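PDB 4I3Y: inositol monophosphatase family protein from Staphylococcus aureus subsp. aureus MSSA476, which probably hydrolyses inositol monophosphates to inositol and phosphate in a magnesium-dependent reaction that lithium inhibits. Local coordinates for residues 52-57 and 93-99; 107-111 and 188-193. One frame throughout, in Å; residues are numbered along the deposited sequence.

Interaction 1: 52-57 and 93-99; sequences VDKQIQ and MDPIDGT. With MG (magnesium ion), chain D; PO4 (phosphate ion), chain C.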
loop_
_atom_site.group_PDB
_atom_site.type_symbol
_atom_site.label_atom_id
_atom_site.label_comp_id
_atom_site.label_asym_id
_atom_site.label_seq_id
_atom_site.Cartn_x
_atom_site.Cartn_y
_atom_site.Cartn_z
ATOM N N VAL A 52 3.814 -17.142 -13.280
ATOM C CA VAL A 52 2.681 -17.122 -12.357
ATOM C C VAL A 52 1.409 -16.655 -13.103
ATOM O O VAL A 52 0.345 -17.318 -13.041
ATOM C CB VAL A 52 2.945 -16.239 -11.127
ATOM C CG1 VAL A 52 1.717 -16.180 -10.204
ATOM C CG2 VAL A 52 4.226 -16.663 -10.379
ATOM N N ASP A 53 1.495 -15.498 -13.772
ATOM C CA ASP A 53 0.372 -15.021 -14.587
ATOM C C ASP A 53 -0.083 -16.143 -15.548
ATOM O O ASP A 53 -1.265 -16.461 -15.612
ATOM C CB ASP A 53 0.750 -13.792 -15.466
ATOM C CG ASP A 53 1.400 -12.645 -14.695
ATOM O OD1 ASP A 53 2.557 -12.816 -14.175
ATOM O OD2 ASP A 53 0.738 -11.555 -14.628
ATOM N N LYS A 54 0.853 -16.675 -16.345
ATOM C CA LYS A 54 0.541 -17.674 -17.405
ATOM C C LYS A 54 -0.075 -18.988 -16.905
ATOM O O LYS A 54 -1.138 -19.417 -17.415
ATOM C CB LYS A 54 1.772 -17.953 -18.229
ATOM C CG LYS A 54 2.301 -16.720 -18.978
ATOM C CD LYS A 54 3.405 -17.165 -19.939
ATOM C CE LYS A 54 3.622 -16.215 -21.091
ATOM N NZ LYS A 54 4.794 -15.350 -20.758
ATOM N N GLN A 55 0.506 -19.569 -15.854
ATOM C CA GLN A 55 -0.100 -20.764 -15.212
ATOM C C GLN A 55 -1.494 -20.577 -14.585
ATOM O O GLN A 55 -2.412 -21.406 -14.795
ATOM C CB GLN A 55 0.821 -21.330 -14.147
ATOM C CG GLN A 55 2.030 -22.042 -14.716
ATOM C CD GLN A 55 1.610 -23.220 -15.598
ATOM O OE1 GLN A 55 1.880 -23.231 -16.807
ATOM N NE2 GLN A 55 0.884 -24.179 -15.009
ATOM N N ILE A 56 -1.671 -19.504 -13.806
ATOM C CA ILE A 56 -2.986 -19.208 -13.224
ATOM C C ILE A 56 -4.029 -19.077 -14.326
ATOM O O ILE A 56 -5.127 -19.643 -14.215
ATOM C CB ILE A 56 -2.941 -17.959 -12.352
ATOM C CG1 ILE A 56 -2.169 -18.282 -11.047
ATOM C CG2 ILE A 56 -4.333 -17.403 -12.143
ATOM C CD1 ILE A 56 -2.100 -17.124 -10.074
ATOM N N GLN A 57 -3.675 -18.383 -15.428
ATOM C CA GLN A 57 -4.638 -18.214 -16.512
ATOM C C GLN A 57 -5.013 -19.553 -17.151
ATOM O O GLN A 57 -6.170 -19.858 -17.426
ATOM C CB GLN A 57 -4.101 -17.307 -17.608
ATOM C CG GLN A 57 -5.206 -17.013 -18.621
ATOM C CD GLN A 57 -4.857 -15.856 -19.570
ATOM O OE1 GLN A 57 -4.749 -16.059 -20.769
ATOM N NE2 GLN A 57 -4.699 -14.679 -19.049
ATOM N N MET A 93 -10.886 -12.392 -17.143
ATOM C CA MET A 93 -9.865 -12.695 -16.114
ATOM C C MET A 93 -8.579 -11.902 -16.231
ATOM O O MET A 93 -7.945 -11.891 -17.290
ATOM C CB MET A 93 -9.470 -14.172 -16.116
ATOM C CG MET A 93 -8.429 -14.563 -15.061
ATOM S SD MET A 93 -7.900 -16.294 -15.235
ATOM C CE MET A 93 -7.713 -16.711 -13.516
ATOM N N ASP A 94 -8.145 -11.337 -15.100
ATOM C CA ASP A 94 -6.759 -10.861 -14.979
ATOM C C ASP A 94 -6.014 -11.856 -14.062
ATOM O O ASP A 94 -6.281 -11.867 -12.842
ATOM C CB ASP A 94 -6.742 -9.484 -14.350
ATOM C CG ASP A 94 -5.420 -8.800 -14.544
ATOM O OD1 ASP A 94 -4.397 -9.506 -14.707
ATOM O OD2 ASP A 94 -5.464 -7.572 -14.615
ATOM N N PRO A 95 -5.131 -12.717 -14.634
ATOM C CA PRO A 95 -4.655 -13.776 -13.745
ATOM C C PRO A 95 -3.756 -13.256 -12.640
ATOM O O PRO A 95 -3.784 -13.783 -11.517
ATOM C CB PRO A 95 -3.938 -14.723 -14.682
ATOM C CG PRO A 95 -3.509 -13.840 -15.876
ATOM C CD PRO A 95 -4.654 -12.881 -16.036
ATOM N N ILE A 96 -2.927 -12.246 -12.942
ATOM C CA ILE A 96 -2.298 -11.501 -11.851
ATOM C C ILE A 96 -2.491 -10.012 -12.201
ATOM O O ILE A 96 -1.989 -9.561 -13.217
ATOM C CB ILE A 96 -0.792 -11.790 -11.705
ATOM C CG1 ILE A 96 -0.512 -13.241 -11.180
ATOM C CG2 ILE A 96 -0.126 -10.692 -10.831
ATOM C CD1 ILE A 96 -0.807 -13.398 -9.706
ATOM N N ASP A 97 -3.238 -9.283 -11.373
ATOM C CA ASP A 97 -3.373 -7.866 -11.583
ATOM C C ASP A 97 -2.349 -7.237 -10.619
ATOM O O ASP A 97 -2.339 -7.580 -9.474
ATOM C CB ASP A 97 -4.780 -7.353 -11.344
ATOM C CG ASP A 97 -4.836 -5.809 -11.449
ATOM O OD1 ASP A 97 -4.442 -5.310 -12.524
ATOM O OD2 ASP A 97 -5.271 -5.136 -10.484
ATOM N N GLY A 98 -1.489 -6.340 -11.106
ATOM C CA GLY A 98 -0.302 -5.916 -10.362
ATOM C C GLY A 98 0.918 -6.836 -10.503
ATOM O O GLY A 98 1.641 -7.101 -9.522
ATOM N N THR A 99 1.180 -7.297 -11.725
ATOM C CA THR A 99 2.382 -8.086 -12.027
ATOM C C THR A 99 3.674 -7.385 -11.584
ATOM O O THR A 99 4.593 -8.035 -11.096
ATOM C CB THR A 99 2.423 -8.453 -13.537
ATOM O OG1 THR A 99 1.151 -9.031 -13.890
ATOM C CG2 THR A 99 3.479 -9.475 -13.811
HETATM MG MG MG D . -2.593 -8.888 -15.168
HETATM P P PO4 C . -1.214 -6.586 -15.038
HETATM O O1 PO4 C . -1.003 -5.752 -16.308
HETATM O O2 PO4 C . -0.466 -5.983 -13.822
HETATM O O3 PO4 C . -2.706 -6.568 -14.811
HETATM O O4 PO4 C . -0.567 -7.983 -15.305
HETATM O O HOH W 1 -1.810 -10.918 -15.835
#
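Ile96 lies across the first turns of helix 51-67, and its side-chain carbons spread over Val52, Asp53 and Ile56 of that helix. CB sits 3.3 Å from Asp53 OD2, the two side chains crossing at about a right angle. CG2 remains on the same carboxylate, farther out. CG1, anti to the carbonyl carbon (chi1 -70°), passes beside Val52 CG1 and near the CA of Asp53. At the tip, Ile96 CD1 touches both Val52 CG1, at 3.8 Å, and Ile56 CD1, at 4.0 Å. Pro95 continues the apolar seam: its CB touches Ile56 CG2 and the carbonyl O of Asp53, and CB of Gln57 also packs on its ring. Beyond it, the bent end of Met93 brings CE to 3.7 Å from Ile56 CG2. Residues 94-99 read Asp-Pro-Ile-Asp-Gly-Thr, the signature of the inositol monophosphatase family, in which a strand leaves its sheet at Pro95 and Ile96 and leads into a helix. The turn brings Asp94 OD1 and the carbonyl O of Ile96 to one magnesium ion, whose shell is completed by Glu76, two phosphate oxygens and a water. That water donates a 2.9 Å hydrogen bond to Asp53 OD2, so the helix holds a ligand of the metal without touching the ion itself. The side chains of Thr99 and Asp53 come from opposite directions, bringing Thr99 OG1 to 2.7 Å from the same Asp53 OD2 and also close to phosphate O4. The other oxygen, OD1, is hydrogen-bonded to Thr50 OG1, which helps fix the rotation of the carboxylate. Gly98, with a positive phi of 84°, is the N-cap of helix 99-105; its amide N and that of Thr99 both bond to phosphate O2, the bond from Thr99 N being the straighter at 157°.

Interaction 2: 107-111 and 188-193; sequences EDYCI and VGACGL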
loop_
_atom_site.group_PDB
_atom_site.type_symbol
_atom_site.label_atom_id
_atom_site.label_comp_id
_atom_site.label_asym_id
_atom_site.label_seq_id
_atom_site.Cartn_x
_atom_site.Cartn_y
_atom_site.Cartn_z
ATOM N N GLU A 107 3.928 -8.775 -3.152
ATOM C CA GLU A 107 2.906 -8.304 -2.274
ATOM C C GLU A 107 2.102 -7.322 -3.089
ATOM O O GLU A 107 2.592 -6.825 -4.104
ATOM C CB GLU A 107 3.501 -7.581 -1.056
ATOM C CG GLU A 107 2.450 -7.305 -0.004
ATOM C CD GLU A 107 3.028 -6.853 1.326
ATOM O OE1 GLU A 107 4.245 -6.939 1.551
ATOM O OE2 GLU A 107 2.232 -6.448 2.185
ATOM N N ASP A 108 0.898 -7.016 -2.640
ATOM C CA ASP A 108 0.082 -5.997 -3.377
ATOM C C ASP A 108 -0.234 -6.403 -4.811
ATOM O O ASP A 108 -0.090 -5.593 -5.767
ATOM C CB ASP A 108 0.708 -4.582 -3.304
ATOM C CG ASP A 108 0.661 -4.032 -1.884
ATOM O OD1 ASP A 108 -0.160 -4.563 -1.098
ATOM O OD2 ASP A 108 1.388 -3.082 -1.549
ATOM N N TYR A 109 -0.735 -7.621 -4.957
ATOM C CA TYR A 109 -1.234 -8.053 -6.286
ATOM C C TYR A 109 -2.454 -8.940 -6.030
ATOM O O TYR A 109 -2.608 -9.441 -4.939
ATOM C CB TYR A 109 -0.130 -8.733 -7.177
ATOM C CG TYR A 109 0.401 -9.985 -6.551
ATOM C CD1 TYR A 109 -0.205 -11.234 -6.786
ATOM C CD2 TYR A 109 1.425 -9.940 -5.624
ATOM C CE1 TYR A 109 0.224 -12.395 -6.149
ATOM C CE2 TYR A 109 1.873 -11.121 -4.994
ATOM C CZ TYR A 109 1.267 -12.335 -5.258
ATOM O OH TYR A 109 1.727 -13.500 -4.622
ATOM N N CYS A 110 -3.292 -9.177 -7.052
ATOM C CA CYS A 110 -4.497 -9.918 -6.881
ATOM C C CYS A 110 -4.830 -10.683 -8.164
ATOM O O CYS A 110 -4.168 -10.520 -9.215
ATOM C CB CYS A 110 -5.652 -8.932 -6.513
ATOM S SG CYS A 110 -5.958 -7.625 -7.766
ATOM N N ILE A 111 -5.831 -11.541 -8.062
ATOM C CA ILE A 111 -6.362 -12.235 -9.217
ATOM C C ILE A 111 -7.766 -11.647 -9.411
ATOM O O ILE A 111 -8.524 -11.543 -8.438
ATOM C CB ILE A 111 -6.459 -13.744 -8.949
ATOM C CG1 ILE A 111 -5.108 -14.332 -8.633
ATOM C CG2 ILE A 111 -7.088 -14.512 -10.130
ATOM C CD1 ILE A 111 -5.213 -15.806 -8.234
ATOM N N VAL A 188 -1.500 1.836 -4.005
ATOM C CA VAL A 188 -1.152 0.384 -3.843
ATOM C C VAL A 188 -0.439 -0.160 -5.126
ATOM O O VAL A 188 0.539 -0.930 -5.037
ATOM C CB VAL A 188 -2.419 -0.468 -3.541
ATOM C CG1 VAL A 188 -2.056 -1.916 -3.327
ATOM C CG2 VAL A 188 -3.187 0.071 -2.307
ATOM N N GLY A 189 -0.975 0.201 -6.294
ATOM C CA GLY A 189 -0.381 -0.178 -7.558
ATOM C C GLY A 189 -0.929 -1.419 -8.256
ATOM O O GLY A 189 -0.360 -1.888 -9.270
ATOM N N ALA A 190 -2.016 -1.970 -7.717
ATOM C CA ALA A 190 -2.820 -2.945 -8.434
ATOM C C ALA A 190 -4.224 -2.381 -8.604
ATOM O O ALA A 190 -4.881 -2.101 -7.638
ATOM C CB ALA A 190 -2.847 -4.282 -7.643
ATOM N N CYS A 191 -4.722 -2.252 -9.831
ATOM C CA CYS A 191 -6.055 -1.666 -10.063
ATOM C C CYS A 191 -7.133 -2.293 -9.176
ATOM O O CYS A 191 -7.944 -1.596 -8.588
ATOM C CB CYS A 191 -6.477 -1.805 -11.529
ATOM S SG CYS A 191 -8.004 -0.923 -11.922
ATOM N N GLY A 192 -7.175 -3.623 -9.131
ATOM C CA GLY A 192 -8.171 -4.267 -8.304
ATOM C C GLY A 192 -8.046 -3.986 -6.841
ATOM O O GLY A 192 -9.030 -3.960 -6.148
ATOM N N LEU A 193 -6.825 -3.809 -6.334
ATOM C CA LEU A 193 -6.663 -3.533 -4.914
ATOM C C LEU A 193 -6.953 -2.073 -4.568
ATOM O O LEU A 193 -7.596 -1.746 -3.516
ATOM C CB LEU A 193 -5.212 -3.882 -4.481
ATOM C CG LEU A 193 -5.001 -5.427 -4.505
ATOM C CD1 LEU A 193 -3.596 -5.692 -3.969
ATOM C CD2 LEU A 193 -6.042 -6.270 -3.736
HETATM O O HOH W 2 2.559 -1.410 -3.176
#
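The backbones of Asp108-Cys110 and Val188-Gly192 run past each other in the same direction, 5.8 Å apart between the CA atoms of Tyr109 and Ala190, with no hydrogen bond between them. The contact joins the entry of strand 110-117, in the larger sheet of this layered alpha/beta fold, to the start of helix 191-200, for which Ala190 is the N-cap. CB of Ala190 faces the carbonyl O of Asp108. The Asp108 side chain crosses Val188 at about a right angle, its CG resting 3.7 Å from Val188 CG1. Its carboxylate reaches farther, forming a salt bridge through OD2 with Arg197 of the second subunit, so the contact borders the dimer interface. A water O lies 2.6 Å from Asp108 OD2 and is also within reach of the carbonyl O of Val188. Leu193, with CG anti to its carbonyl carbon (chi1 -70°), turns its forked end onto the other backbone. Leu193 CD1 lies 3.5 Å from Asp108 C, while CD2 meets Cys110 CB. Cys110 SG, placed between its own N and carbonyl carbon, lies over Gly192, 4.1 Å from the CA.

Overall arrangement
Interactions 1 and 2 have centres about 11 Å apart and meet through Asp97, which follows the metal ligand Ile96. Its backbone N is 2.7 Å from Cys110 O, a probable hydrogen bond between the neighbouring strands 89-97 and 110-117. Its carboxylate OD2 lies 2.8 Å from Gly192 N, probably hydrogen-bonded, at the start of helix 191-200; this links the magnesium-bearing turn of 93-99 to segment 188-193. Pro95 O also packs on Ile111 CG1. Interaction 1 thus holds the metal and phosphate on the side of helix 51-67, while interaction 2 flanks the site, where a glycerol, probably from the crystallisation liquor, is hydrogen-bonded to Gly189 O, Cys191 N and Asp97 OD1 and may mark a pocket.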